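PDB 1X3L: hypothetical protein PH0495 from Pyrococcus horikoshii, which catalyses the ATP-dependent phosphorylation of D-glycerate to 2-phosphoglycerate, with magnesium as the preferred metal and other nucleotides or pyrophosphate accepted as phosphate donors. Local coordinates for residues I9-V14 / G414-G419; L282-Y287 / I430-S435; S306-I311 / A360-F365; K387-K392 / Y406-K411. All blocks are in the same frame, centred on the assembly; numbering follows the deposited sequence.

From the N terminus, helix 6-20 comes first, and interaction 1 closes a loop of some 400 residues by setting it against strand 415-416, an edge of the mixed six-stranded sheet. Interaction 2 joins Phe284, just before strand 285-290 at the other edge, to strand 427-435 in the middle; its segments alternate with those of interaction 1, so the two loops cross. Interaction 3 packs helix 297-314 on strand 359-366 and lies within both loops. Interaction 4 pairs segments 387-392 and 406-411, also within both, and follows interaction 3 in series. Interactions 1, 2 and 3 touch one another on this sheet, where helix 6-20 packs, while interaction 4 meets interaction 1 alone, at 406-411 and 414-417.

Interaction 1. Residues I9-V14 / G414-G419; sequences IGLRLV and GLLFTG. With EDO (1,2-ethanediol), chain C.
Leu11 on helix 6-20 and Leu416 on strand 415-416 meet methyl to methyl, and Leu11 is the side chain to follow. Its CB faces the bound 1,2-ethanediol, with C1 of the diol 3.5 Å from Leu11 CB. CG stands anti to the carbonyl carbon (chi1 -67°), which carries the two methyls outward from the helix. CD1 barely brushes the diol, Leu11 CD1 lying 4.2 Å from its C1. The other branch reaches the strand: Leu11 CD2 approaches Leu416 CD1 to 3.6 Å, the two side chains running alongside and antiparallel to each other. With CG anti to its backbone N (chi1 -177°), Leu416 points both methyls at the helix, CD1 at Leu11 and CD2 at the next helical turn, where Val14 CG1 lies a looser 4.4 Å from Leu416 CD2. Val14 and Leu416 also share the side chains of Val363 and Phe365 on strand 359-366, so the contact continues inward onto the sheet. The diol, probably from the crystallisation liquor, gives one hydrogen bond to the helix, from its O2 to Leu11 O (2.8 Å). On the strand side, Leu416 bonds through its backbone to Ala377 and Gly378. No hydrogen bond joins the two segments; between them the contact is methyl packing alone, buried at Val14 and exposed at Leu11.

Interaction 2. Residues L282-Y287 / I430-S435; sequences LGFKAY and IAIVTS
Phe284 reaches with the CE1 corner of its ring to Ile432 and Thr434 of strand 427-435, and the contact is almost wholly apolar. Two methyls converge on this one ring carbon. Phe284 CE1 lies 3.8 Å from Ile432 CG2, a methyl that comes in obliquely from a side chain running at about a right angle to that of the phenylalanine. Thr434 CG2 is equally near Phe284 CE1, at 3.8 Å, but sits in the plane of the ring, at its edge, and also lies 4.0 Å from Phe284 CZ. The threonine rotamer explains this: OG1 stands between the backbone N and the carbonyl carbon (chi1 54°), leaving CG2 to meet the ring. The polar contribution is slight. Val433 O comes near the plane of the ring at its edge, 4.3 Å from Phe284 CE1, while Thr434 OG1 makes a weak hydrogen bond to Glu359 O. No hydrogen bond links the two segments. Just before Phe284, Gly283, with positive phi, ends helix 268-281 in a Schellman motif, and the chain passes through Phe284 into strand 285-290. Helix 6-20 adds further packing, Ile9 touching Phe284 and Ile6 touching both Ile432 and Thr434. Strand 322-328 separates strands 285-290 and 427-435 in the sheet, and its Val323 also touches Phe284. From the turn between helix 268-281 and strand 285-290, the ring thus reaches across the intervening strand into the layer between sheet and helix 6-20, as in layered alpha/beta domains.

Interaction 3. Residues S306-I311 / A360-F365; sequences SIVQEI and ALIVAF
Val308 of helix 297-314 packs on Ala360 and Ile362 of strand 359-366, a helix lying against a mixed beta sheet in an alpha/beta domain. The first shell is three buried apolar side chains, with no hydrogen bond between the segments. Ala360 and Ile362, two residues apart on the strand, present their CB atoms to the helix, whereas Leu361 between them points to the other side of the sheet, where it touches Ile6 of helix 6-20. Val308 splits its methyls between the two: CG1, anti to the backbone N (chi1 167°), serves the alanine, and CG2 serves the isoleucine. One turn on along the helix, Ile311 packs on Val433 of strand 427-435, the neighbouring strand, which Val308 touches too. Further out, Ile355 presses on Val308 from a loop, and Ala351 of helix 343-351 lies against Ile362. Backbone hydrogen bonds fix the strand on either side, Ile362 to Val381 of strand 378-382 and Leu361 to Ile432 of strand 427-435. The tighter of the two contacts is Val308 CG1 with Ala360 CB at 3.7 Å; Val308 CG2 lies 4.3 Å from Ile362 CD1.

Interaction 4. Residues K387-K392 / Y406-K411; sequences KKLREK and YEALKK
Lys392 and Lys411 cross obliquely at the surface, while Leu389 and Ala408 meet in the buried part of the contact. Lys392, just beyond helix 385-391, points its CB toward helix 405-411 and extends beyond CG, with CG anti to the carbonyl carbon (chi1 -69°), and this straight chain carries its NZ to the backbone of Lys411. There Lys392 NZ donates a hydrogen bond to Lys411 O at 2.9 Å. The donor meets the carbonyl at a C=O...N angle of 140° and is tilted 17° from the carbonyl plane. The aliphatic part of the same chain follows the bond: Lys392 CE lies 3.6 Å from Lys411 O, and Lys392 CD 4.1 Å from Lys411 CB. Lys411 also sets out toward the other segment, but its extended chain leads its own amine away, which probably eases the repulsion between the two charges. Leu389 starts out across the contact rather than into it, yet its end turns inward. Its CD2 methyl lies 3.7 Å from Ala408 O and, more loosely, 4.2 Å from Ala408 CB. Within helix 405-411, about one turn apart, Lys410 NZ and Glu407 OE1 form a salt bridge of 2.7 Å. Further helices pack on the buried pair: Leu349 of helix 343-351 touches both Leu389 and Ala408, and helix 396-401 supplies Val396 against Leu389 and Val399 against Ala408. Leu409 packs on Leu415, linking helix 405-411 to edge strand 415-416.

Interaction 1. Residues I9-V14 / G414-G419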
loop_
_atom_site.group_PDB
_atom_site.type_symbol
_atom_site.label_atom_id
_atom_site.label_comp_id
_atom_site.label_asym_id
_atom_site.label_seq_id
_atom_site.Cartn_x
_atom_site.Cartn_y
_atom_site.Cartn_z
ATOM N N ILE A 9 -14.980 14.215 15.935
ATOM C CA ILE A 9 -15.095 14.245 14.482
ATOM C C ILE A 9 -13.803 13.730 13.858
ATOM O O ILE A 9 -13.824 12.847 12.994
ATOM C CB ILE A 9 -15.379 15.666 13.967
ATOM C CG1 ILE A 9 -16.779 16.100 14.406
ATOM C CG2 ILE A 9 -15.259 15.705 12.442
ATOM C CD1 ILE A 9 -17.101 17.563 14.125
ATOM N N GLY A 10 -12.679 14.274 14.311
ATOM C CA GLY A 10 -11.395 13.848 13.784
ATOM C C GLY A 10 -11.167 12.350 13.930
ATOM O O GLY A 10 -10.771 11.681 12.975
ATOM N N LEU A 11 -11.412 11.817 15.123
ATOM C CA LEU A 11 -11.213 10.387 15.356
ATOM C C LEU A 11 -12.192 9.541 14.539
ATOM O O LEU A 11 -11.867 8.428 14.113
ATOM C CB LEU A 11 -11.328 10.078 16.851
ATOM C CG LEU A 11 -10.192 10.693 17.683
ATOM C CD1 LEU A 11 -10.426 10.447 19.180
ATOM C CD2 LEU A 11 -8.871 10.088 17.253
ATOM N N ARG A 12 -13.386 10.079 14.310
ATOM C CA ARG A 12 -14.394 9.386 13.513
ATOM C C ARG A 12 -13.901 9.252 12.064
ATOM O O ARG A 12 -14.070 8.212 11.429
ATOM C CB ARG A 12 -15.712 10.168 13.546
ATOM C CG ARG A 12 -16.849 9.512 12.791
ATOM C CD ARG A 12 -18.160 10.287 12.945
ATOM N NE ARG A 12 -19.206 9.749 12.077
ATOM C CZ ARG A 12 -20.024 8.756 12.411
ATOM N NH1 ARG A 12 -19.929 8.187 13.606
ATOM N NH2 ARG A 12 -20.940 8.325 11.549
ATOM N N LEU A 13 -13.284 10.308 11.553
ATOM C CA LEU A 13 -12.767 10.320 10.188
ATOM C C LEU A 13 -11.537 9.415 10.058
ATOM O O LEU A 13 -11.306 8.823 9.006
ATOM C CB LEU A 13 -12.431 11.757 9.773
ATOM C CG LEU A 13 -13.638 12.706 9.745
ATOM C CD1 LEU A 13 -13.195 14.120 9.400
ATOM C CD2 LEU A 13 -14.660 12.209 8.723
ATOM N N VAL A 14 -10.746 9.312 11.125
ATOM C CA VAL A 14 -9.581 8.435 11.100
ATOM C C VAL A 14 -10.092 6.994 10.975
ATOM O O VAL A 14 -9.560 6.197 10.199
ATOM C CB VAL A 14 -8.745 8.546 12.397
ATOM C CG1 VAL A 14 -7.760 7.375 12.471
ATOM C CG2 VAL A 14 -7.989 9.887 12.426
ATOM N N GLY A 414 -1.478 14.277 22.864
ATOM C CA GLY A 414 -1.372 14.406 21.421
ATOM C C GLY A 414 -0.977 13.176 20.631
ATOM O O GLY A 414 -0.830 13.252 19.413
ATOM N N LEU A 415 -0.794 12.045 21.302
ATOM C CA LEU A 415 -0.431 10.825 20.598
ATOM C C LEU A 415 -1.674 10.085 20.133
ATOM O O LEU A 415 -2.694 10.069 20.818
ATOM C CB LEU A 415 0.394 9.897 21.494
ATOM C CG LEU A 415 1.824 10.343 21.804
ATOM C CD1 LEU A 415 2.522 9.262 22.621
ATOM C CD2 LEU A 415 2.580 10.579 20.493
ATOM N N LEU A 416 -1.581 9.480 18.956
ATOM C CA LEU A 416 -2.683 8.707 18.412
ATOM C C LEU A 416 -2.231 7.255 18.334
ATOM O O LEU A 416 -1.279 6.937 17.620
ATOM C CB LEU A 416 -3.056 9.198 17.011
ATOM C CG LEU A 416 -4.265 8.465 16.415
ATOM C CD1 LEU A 416 -5.511 8.818 17.224
ATOM C CD2 LEU A 416 -4.455 8.849 14.965
ATOM N N PHE A 417 -2.899 6.388 19.089
ATOM C CA PHE A 417 -2.592 4.960 19.105
ATOM C C PHE A 417 -3.748 4.195 18.488
ATOM O O PHE A 417 -4.867 4.256 18.989
ATOM C CB PHE A 417 -2.414 4.459 20.537
ATOM C CG PHE A 417 -1.138 4.889 21.181
ATOM C CD1 PHE A 417 0.003 4.101 21.081
ATOM C CD2 PHE A 417 -1.076 6.075 21.902
ATOM C CE1 PHE A 417 1.191 4.485 21.696
ATOM C CE2 PHE A 417 0.105 6.469 22.521
ATOM C CZ PHE A 417 1.244 5.671 22.417
ATOM N N THR A 418 -3.479 3.462 17.414
ATOM C CA THR A 418 -4.517 2.675 16.757
ATOM C C THR A 418 -4.335 1.199 17.102
ATOM O O THR A 418 -5.287 0.414 17.069
ATOM C CB THR A 418 -4.418 2.793 15.230
ATOM O OG1 THR A 418 -3.119 2.348 14.813
ATOM C CG2 THR A 418 -4.623 4.241 14.778
ATOM N N GLY A 419 -3.105 0.826 17.442
ATOM C CA GLY A 419 -2.827 -0.568 17.715
ATOM C C GLY A 419 -2.773 -1.204 16.338
ATOM O O GLY A 419 -2.790 -0.475 15.337
HETATM C C1 EDO C . -11.984 6.771 17.896
HETATM O O1 EDO C . -13.254 6.927 17.232
HETATM C C2 EDO C . -11.039 5.863 17.087
HETATM O O2 EDO C . -10.776 6.409 15.780
#

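Interaction 2. Residues L282-Y287 / I430-S435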
loop_
_atom_site.group_PDB
_atom_site.type_symbol
_atom_site.label_atom_id
_atom_site.label_comp_id
_atom_site.label_asym_id
_atom_site.label_seq_id
_atom_site.Cartn_x
_atom_site.Cartn_y
_atom_site.Cartn_z
ATOM N N LEU A 282 -21.236 14.765 7.725
ATOM C CA LEU A 282 -21.259 15.458 9.006
ATOM C C LEU A 282 -21.488 16.964 8.842
ATOM O O LEU A 282 -21.473 17.708 9.819
ATOM C CB LEU A 282 -19.957 15.188 9.768
ATOM C CG LEU A 282 -19.741 13.703 10.091
ATOM C CD1 LEU A 282 -18.326 13.476 10.598
ATOM C CD2 LEU A 282 -20.771 13.252 11.126
ATOM N N GLY A 283 -21.694 17.409 7.604
ATOM C CA GLY A 283 -21.956 18.817 7.357
ATOM C C GLY A 283 -20.785 19.695 6.952
ATOM O O GLY A 283 -20.924 20.918 6.902
ATOM N N PHE A 284 -19.634 19.096 6.661
ATOM C CA PHE A 284 -18.462 19.871 6.262
ATOM C C PHE A 284 -18.257 19.795 4.757
ATOM O O PHE A 284 -18.695 18.850 4.102
ATOM C CB PHE A 284 -17.177 19.314 6.897
ATOM C CG PHE A 284 -17.109 19.431 8.398
ATOM C CD1 PHE A 284 -16.374 20.451 8.995
ATOM C CD2 PHE A 284 -17.732 18.489 9.213
ATOM C CE1 PHE A 284 -16.255 20.531 10.388
ATOM C CE2 PHE A 284 -17.621 18.557 10.605
ATOM C CZ PHE A 284 -16.879 19.583 11.193
ATOM N N LYS A 285 -17.591 20.805 4.211
ATOM C CA LYS A 285 -17.218 20.769 2.809
ATOM C C LYS A 285 -15.872 20.060 2.985
ATOM O O LYS A 285 -15.152 20.342 3.944
ATOM C CB LYS A 285 -17.018 22.178 2.252
ATOM C CG LYS A 285 -18.316 22.893 1.904
ATOM C CD LYS A 285 -19.085 22.138 0.821
ATOM C CE LYS A 285 -20.394 22.841 0.467
ATOM N NZ LYS A 285 -20.178 24.217 -0.081
ATOM N N ALA A 286 -15.535 19.134 2.101
ATOM C CA ALA A 286 -14.279 18.405 2.241
ATOM C C ALA A 286 -13.487 18.425 0.949
ATOM O O ALA A 286 -14.057 18.309 -0.135
ATOM C CB ALA A 286 -14.556 16.960 2.656
ATOM N N TYR A 287 -12.168 18.548 1.067
ATOM C CA TYR A 287 -11.316 18.599 -0.108
ATOM C C TYR A 287 -10.073 17.747 0.047
ATOM O O TYR A 287 -9.400 17.799 1.080
ATOM C CB TYR A 287 -10.899 20.041 -0.379
ATOM C CG TYR A 287 -12.067 20.971 -0.576
ATOM C CD1 TYR A 287 -12.706 21.072 -1.814
ATOM C CD2 TYR A 287 -12.556 21.733 0.487
ATOM C CE1 TYR A 287 -13.810 21.914 -1.987
ATOM C CE2 TYR A 287 -13.652 22.573 0.326
ATOM C CZ TYR A 287 -14.274 22.661 -0.909
ATOM O OH TYR A 287 -15.349 23.510 -1.064
ATOM N N ILE A 430 -5.423 14.886 8.337
ATOM C CA ILE A 430 -6.751 15.465 8.233
ATOM C C ILE A 430 -6.731 16.799 8.968
ATOM O O ILE A 430 -6.362 16.850 10.142
ATOM C CB ILE A 430 -7.815 14.558 8.879
ATOM C CG1 ILE A 430 -7.802 13.173 8.222
ATOM C CG2 ILE A 430 -9.194 15.195 8.734
ATOM C CD1 ILE A 430 -8.800 12.180 8.855
ATOM N N ALA A 431 -7.096 17.877 8.278
ATOM C CA ALA A 431 -7.133 19.194 8.906
ATOM C C ALA A 431 -8.582 19.667 8.966
ATOM O O ALA A 431 -9.273 19.734 7.947
ATOM C CB ALA A 431 -6.279 20.190 8.112
ATOM N N ILE A 432 -9.049 19.993 10.165
ATOM C CA ILE A 432 -10.424 20.432 10.332
ATOM C C ILE A 432 -10.507 21.853 10.862
ATOM O O ILE A 432 -9.829 22.202 11.824
ATOM C CB ILE A 432 -11.184 19.515 11.322
ATOM C CG1 ILE A 432 -11.090 18.057 10.868
ATOM C CG2 ILE A 432 -12.639 19.961 11.430
ATOM C CD1 ILE A 432 -11.593 17.065 11.900
ATOM N N VAL A 433 -11.324 22.678 10.215
ATOM C CA VAL A 433 -11.540 24.047 10.680
ATOM C C VAL A 433 -13.055 24.178 10.812
ATOM O O VAL A 433 -13.786 24.068 9.831
ATOM C CB VAL A 433 -11.015 25.100 9.690
ATOM C CG1 VAL A 433 -11.181 26.493 10.289
ATOM C CG2 VAL A 433 -9.548 24.840 9.373
ATOM N N THR A 434 -13.529 24.389 12.033
ATOM C CA THR A 434 -14.963 24.491 12.265
ATOM C C THR A 434 -15.481 25.921 12.251
ATOM O O THR A 434 -16.671 26.151 12.054
ATOM C CB THR A 434 -15.341 23.839 13.606
ATOM O OG1 THR A 434 -14.550 24.409 14.655
ATOM C CG2 THR A 434 -15.085 22.338 13.558
ATOM N N SER A 435 -14.593 26.887 12.441
ATOM C CA SER A 435 -15.023 28.277 12.466
ATOM C C SER A 435 -13.852 29.232 12.291
ATOM O O SER A 435 -12.707 28.871 12.562
ATOM C CB SER A 435 -15.730 28.560 13.796
ATOM O OG SER A 435 -16.175 29.899 13.867
#

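Interaction 3. Residues S306-I311 / A360-F365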
loop_
_atom_site.group_PDB
_atom_site.type_symbol
_atom_site.label_atom_id
_atom_site.label_comp_id
_atom_site.label_asym_id
_atom_site.label_seq_id
_atom_site.Cartn_x
_atom_site.Cartn_y
_atom_site.Cartn_z
ATOM N N SER A 306 -0.090 26.480 7.758
ATOM C CA SER A 306 -0.221 27.798 7.125
ATOM C C SER A 306 -1.542 27.922 6.367
ATOM O O SER A 306 -2.131 29.001 6.308
ATOM C CB SER A 306 0.941 28.072 6.161
ATOM O OG SER A 306 0.859 27.270 4.996
ATOM N N ILE A 307 -2.003 26.822 5.780
ATOM C CA ILE A 307 -3.268 26.845 5.057
ATOM C C ILE A 307 -4.411 26.944 6.072
ATOM O O ILE A 307 -5.388 27.659 5.851
ATOM C CB ILE A 307 -3.435 25.585 4.181
ATOM C CG1 ILE A 307 -2.381 25.590 3.065
ATOM C CG2 ILE A 307 -4.846 25.540 3.589
ATOM C CD1 ILE A 307 -2.383 24.334 2.216
ATOM N N VAL A 308 -4.282 26.229 7.187
ATOM C CA VAL A 308 -5.299 26.277 8.230
ATOM C C VAL A 308 -5.410 27.703 8.759
ATOM O O VAL A 308 -6.506 28.169 9.050
ATOM C CB VAL A 308 -4.968 25.325 9.391
ATOM C CG1 VAL A 308 -5.857 25.633 10.594
ATOM C CG2 VAL A 308 -5.187 23.898 8.950
ATOM N N GLN A 309 -4.275 28.390 8.875
ATOM C CA GLN A 309 -4.256 29.776 9.343
ATOM C C GLN A 309 -5.061 30.685 8.413
ATOM O O GLN A 309 -5.881 31.486 8.860
ATOM C CB GLN A 309 -2.832 30.328 9.385
ATOM C CG GLN A 309 -1.993 29.939 10.567
ATOM C CD GLN A 309 -0.663 30.679 10.568
ATOM O OE1 GLN A 309 0.178 30.477 9.687
ATOM N NE2 GLN A 309 -0.475 31.553 11.550
ATOM N N GLU A 310 -4.795 30.563 7.117
ATOM C CA GLU A 310 -5.459 31.372 6.102
ATOM C C GLU A 310 -6.975 31.159 6.134
ATOM O O GLU A 310 -7.747 32.112 6.054
ATOM C CB GLU A 310 -4.899 31.013 4.722
ATOM C CG GLU A 310 -5.169 32.031 3.622
ATOM C CD GLU A 310 -4.409 33.341 3.817
ATOM O OE1 GLU A 310 -3.402 33.363 4.564
ATOM O OE2 GLU A 310 -4.817 34.353 3.204
ATOM N N ILE A 311 -7.386 29.902 6.256
ATOM C CA ILE A 311 -8.803 29.547 6.302
ATOM C C ILE A 311 -9.505 30.164 7.516
ATOM O O ILE A 311 -10.564 30.778 7.388
ATOM C CB ILE A 311 -8.975 27.995 6.330
ATOM C CG1 ILE A 311 -8.557 27.408 4.974
ATOM C CG2 ILE A 311 -10.426 27.613 6.671
ATOM C CD1 ILE A 311 -8.612 25.899 4.909
ATOM N N ALA A 360 -9.540 24.643 15.232
ATOM C CA ALA A 360 -9.083 23.684 14.246
ATOM C C ALA A 360 -8.417 22.475 14.877
ATOM O O ALA A 360 -8.039 22.490 16.050
ATOM C CB ALA A 360 -8.112 24.368 13.286
ATOM N N LEU A 361 -8.277 21.424 14.082
ATOM C CA LEU A 361 -7.642 20.205 14.548
ATOM C C LEU A 361 -6.870 19.593 13.400
ATOM O O LEU A 361 -7.275 19.698 12.241
ATOM C CB LEU A 361 -8.689 19.211 15.065
ATOM C CG LEU A 361 -8.202 17.840 15.560
ATOM C CD1 LEU A 361 -9.130 17.308 16.641
ATOM C CD2 LEU A 361 -8.130 16.863 14.391
ATOM N N ILE A 362 -5.729 19.002 13.723
ATOM C CA ILE A 362 -4.917 18.328 12.728
ATOM C C ILE A 362 -4.541 16.969 13.289
ATOM O O ILE A 362 -4.001 16.866 14.395
ATOM C CB ILE A 362 -3.611 19.094 12.397
ATOM C CG1 ILE A 362 -3.922 20.335 11.556
ATOM C CG2 ILE A 362 -2.659 18.178 11.618
ATOM C CD1 ILE A 362 -2.704 21.178 11.211
ATOM N N VAL A 363 -4.860 15.921 12.543
ATOM C CA VAL A 363 -4.488 14.584 12.968
ATOM C C VAL A 363 -3.736 13.955 11.799
ATOM O O VAL A 363 -4.247 13.899 10.678
ATOM C CB VAL A 363 -5.733 13.734 13.372
ATOM C CG1 VAL A 363 -6.737 13.672 12.242
ATOM C CG2 VAL A 363 -5.291 12.334 13.772
ATOM N N ALA A 364 -2.503 13.529 12.055
ATOM C CA ALA A 364 -1.665 12.905 11.029
ATOM C C ALA A 364 -1.368 11.492 11.517
ATOM O O ALA A 364 -0.909 11.311 12.640
ATOM C CB ALA A 364 -0.365 13.689 10.860
ATOM N N PHE A 365 -1.623 10.495 10.679
ATOM C CA PHE A 365 -1.400 9.121 11.095
ATOM C C PHE A 365 -1.003 8.195 9.958
ATOM O O PHE A 365 -1.348 8.425 8.805
ATOM C CB PHE A 365 -2.672 8.583 11.761
ATOM C CG PHE A 365 -3.861 8.529 10.840
ATOM C CD1 PHE A 365 -4.279 7.320 10.287
ATOM C CD2 PHE A 365 -4.555 9.688 10.508
ATOM C CE1 PHE A 365 -5.372 7.267 9.417
ATOM C CE2 PHE A 365 -5.647 9.647 9.639
ATOM C CZ PHE A 365 -6.053 8.434 9.094
#

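Interaction 4. Residues K387-K392 / Y406-K411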
loop_
_atom_site.group_PDB
_atom_site.type_symbol
_atom_site.label_atom_id
_atom_site.label_comp_id
_atom_site.label_asym_id
_atom_site.label_seq_id
_atom_site.Cartn_x
_atom_site.Cartn_y
_atom_site.Cartn_z
ATOM N N LYS A 387 -0.408 26.055 23.603
ATOM C CA LYS A 387 -0.367 26.623 24.943
ATOM C C LYS A 387 -0.231 25.577 26.042
ATOM O O LYS A 387 0.362 25.851 27.089
ATOM C CB LYS A 387 -1.586 27.520 25.176
ATOM C CG LYS A 387 -1.479 28.826 24.383
ATOM C CD LYS A 387 -2.606 29.822 24.663
ATOM C CE LYS A 387 -2.364 31.118 23.877
ATOM N NZ LYS A 387 -3.435 32.140 24.058
ATOM N N LYS A 388 -0.764 24.380 25.813
ATOM C CA LYS A 388 -0.640 23.326 26.810
ATOM C C LYS A 388 0.827 22.901 26.879
ATOM O O LYS A 388 1.345 22.601 27.955
ATOM C CB LYS A 388 -1.543 22.137 26.461
ATOM C CG LYS A 388 -3.025 22.429 26.695
ATOM C CD LYS A 388 -3.932 21.274 26.282
ATOM C CE LYS A 388 -5.403 21.643 26.481
ATOM N NZ LYS A 388 -6.332 20.581 25.982
ATOM N N LEU A 389 1.492 22.897 25.728
ATOM C CA LEU A 389 2.904 22.535 25.655
ATOM C C LEU A 389 3.745 23.600 26.367
ATOM O O LEU A 389 4.664 23.279 27.126
ATOM C CB LEU A 389 3.346 22.416 24.192
ATOM C CG LEU A 389 2.809 21.231 23.376
ATOM C CD1 LEU A 389 3.037 21.464 21.888
ATOM C CD2 LEU A 389 3.494 19.947 23.831
ATOM N N ARG A 390 3.420 24.868 26.125
ATOM C CA ARG A 390 4.147 25.969 26.742
ATOM C C ARG A 390 3.920 26.002 28.252
ATOM O O ARG A 390 4.808 26.388 29.010
ATOM C CB ARG A 390 3.727 27.296 26.106
ATOM C CG ARG A 390 4.081 27.396 24.626
ATOM C CD ARG A 390 5.579 27.197 24.407
ATOM N NE ARG A 390 6.359 28.311 24.948
ATOM C CZ ARG A 390 7.603 28.205 25.404
ATOM N NH1 ARG A 390 8.222 27.031 25.394
ATOM N NH2 ARG A 390 8.234 29.278 25.865
ATOM N N GLU A 391 2.733 25.594 28.690
ATOM C CA GLU A 391 2.428 25.567 30.114
ATOM C C GLU A 391 3.290 24.542 30.831
ATOM O O GLU A 391 3.500 24.637 32.040
ATOM C CB GLU A 391 0.951 25.243 30.351
ATOM C CG GLU A 391 0.069 26.466 30.404
ATOM C CD GLU A 391 0.506 27.425 31.493
ATOM O OE1 GLU A 391 0.563 26.999 32.669
ATOM O OE2 GLU A 391 0.797 28.599 31.174
ATOM N N LYS A 392 3.778 23.551 30.092
ATOM C CA LYS A 392 4.633 22.535 30.681
ATOM C C LYS A 392 6.086 22.870 30.399
ATOM O O LYS A 392 6.970 22.030 30.549
ATOM C CB LYS A 392 4.285 21.147 30.134
ATOM C CG LYS A 392 2.926 20.656 30.614
ATOM C CD LYS A 392 2.784 19.146 30.560
ATOM C CE LYS A 392 1.473 18.724 31.215
ATOM N NZ LYS A 392 1.286 17.251 31.276
ATOM N N TYR A 406 7.634 12.492 20.084
ATOM C CA TYR A 406 6.816 11.544 20.843
ATOM C C TYR A 406 6.662 11.997 22.294
ATOM O O TYR A 406 5.557 12.002 22.839
ATOM C CB TYR A 406 7.453 10.150 20.822
ATOM C CG TYR A 406 6.664 9.082 21.571
ATOM C CD1 TYR A 406 5.777 8.244 20.897
ATOM C CD2 TYR A 406 6.836 8.887 22.946
ATOM C CE1 TYR A 406 5.087 7.229 21.563
ATOM C CE2 TYR A 406 6.145 7.872 23.629
ATOM C CZ TYR A 406 5.278 7.048 22.925
ATOM O OH TYR A 406 4.608 6.028 23.566
ATOM N N GLU A 407 7.772 12.379 22.917
ATOM C CA GLU A 407 7.749 12.803 24.310
ATOM C C GLU A 407 6.924 14.061 24.558
ATOM O O GLU A 407 6.313 14.211 25.621
ATOM C CB GLU A 407 9.180 13.011 24.816
ATOM C CG GLU A 407 10.047 11.761 24.762
ATOM C CD GLU A 407 9.430 10.594 25.510
ATOM O OE1 GLU A 407 9.015 10.785 26.671
ATOM O OE2 GLU A 407 9.365 9.484 24.940
ATOM N N ALA A 408 6.902 14.971 23.590
ATOM C CA ALA A 408 6.132 16.200 23.755
ATOM C C ALA A 408 4.644 15.907 23.633
ATOM O O ALA A 408 3.856 16.295 24.495
ATOM C CB ALA A 408 6.550 17.241 22.713
ATOM N N LEU A 409 4.269 15.220 22.558
ATOM C CA LEU A 409 2.870 14.879 22.323
ATOM C C LEU A 409 2.308 14.030 23.458
ATOM O O LEU A 409 1.140 14.163 23.817
ATOM C CB LEU A 409 2.721 14.124 21.000
ATOM C CG LEU A 409 3.016 14.919 19.718
ATOM C CD1 LEU A 409 2.916 13.991 18.512
ATOM C CD2 LEU A 409 2.028 16.085 19.585
ATOM N N LYS A 410 3.151 13.168 24.016
ATOM C CA LYS A 410 2.751 12.284 25.106
ATOM C C LYS A 410 2.237 13.031 26.337
ATOM O O LYS A 410 1.372 12.532 27.055
ATOM C CB LYS A 410 3.931 11.393 25.520
ATOM C CG LYS A 410 3.609 10.403 26.635
ATOM C CD LYS A 410 4.777 9.457 26.926
ATOM C CE LYS A 410 5.915 10.162 27.652
ATOM N NZ LYS A 410 7.087 9.258 27.861
ATOM N N LYS A 411 2.759 14.231 26.569
ATOM C CA LYS A 411 2.383 15.016 27.742
ATOM C C LYS A 411 1.136 15.875 27.609
ATOM O O LYS A 411 0.607 16.359 28.607
ATOM C CB LYS A 411 3.558 15.902 28.155
ATOM C CG LYS A 411 4.837 15.127 28.419
ATOM C CD LYS A 411 5.943 16.042 28.883
ATOM C CE LYS A 411 7.212 15.265 29.179
ATOM N NZ LYS A 411 8.305 16.181 29.619
#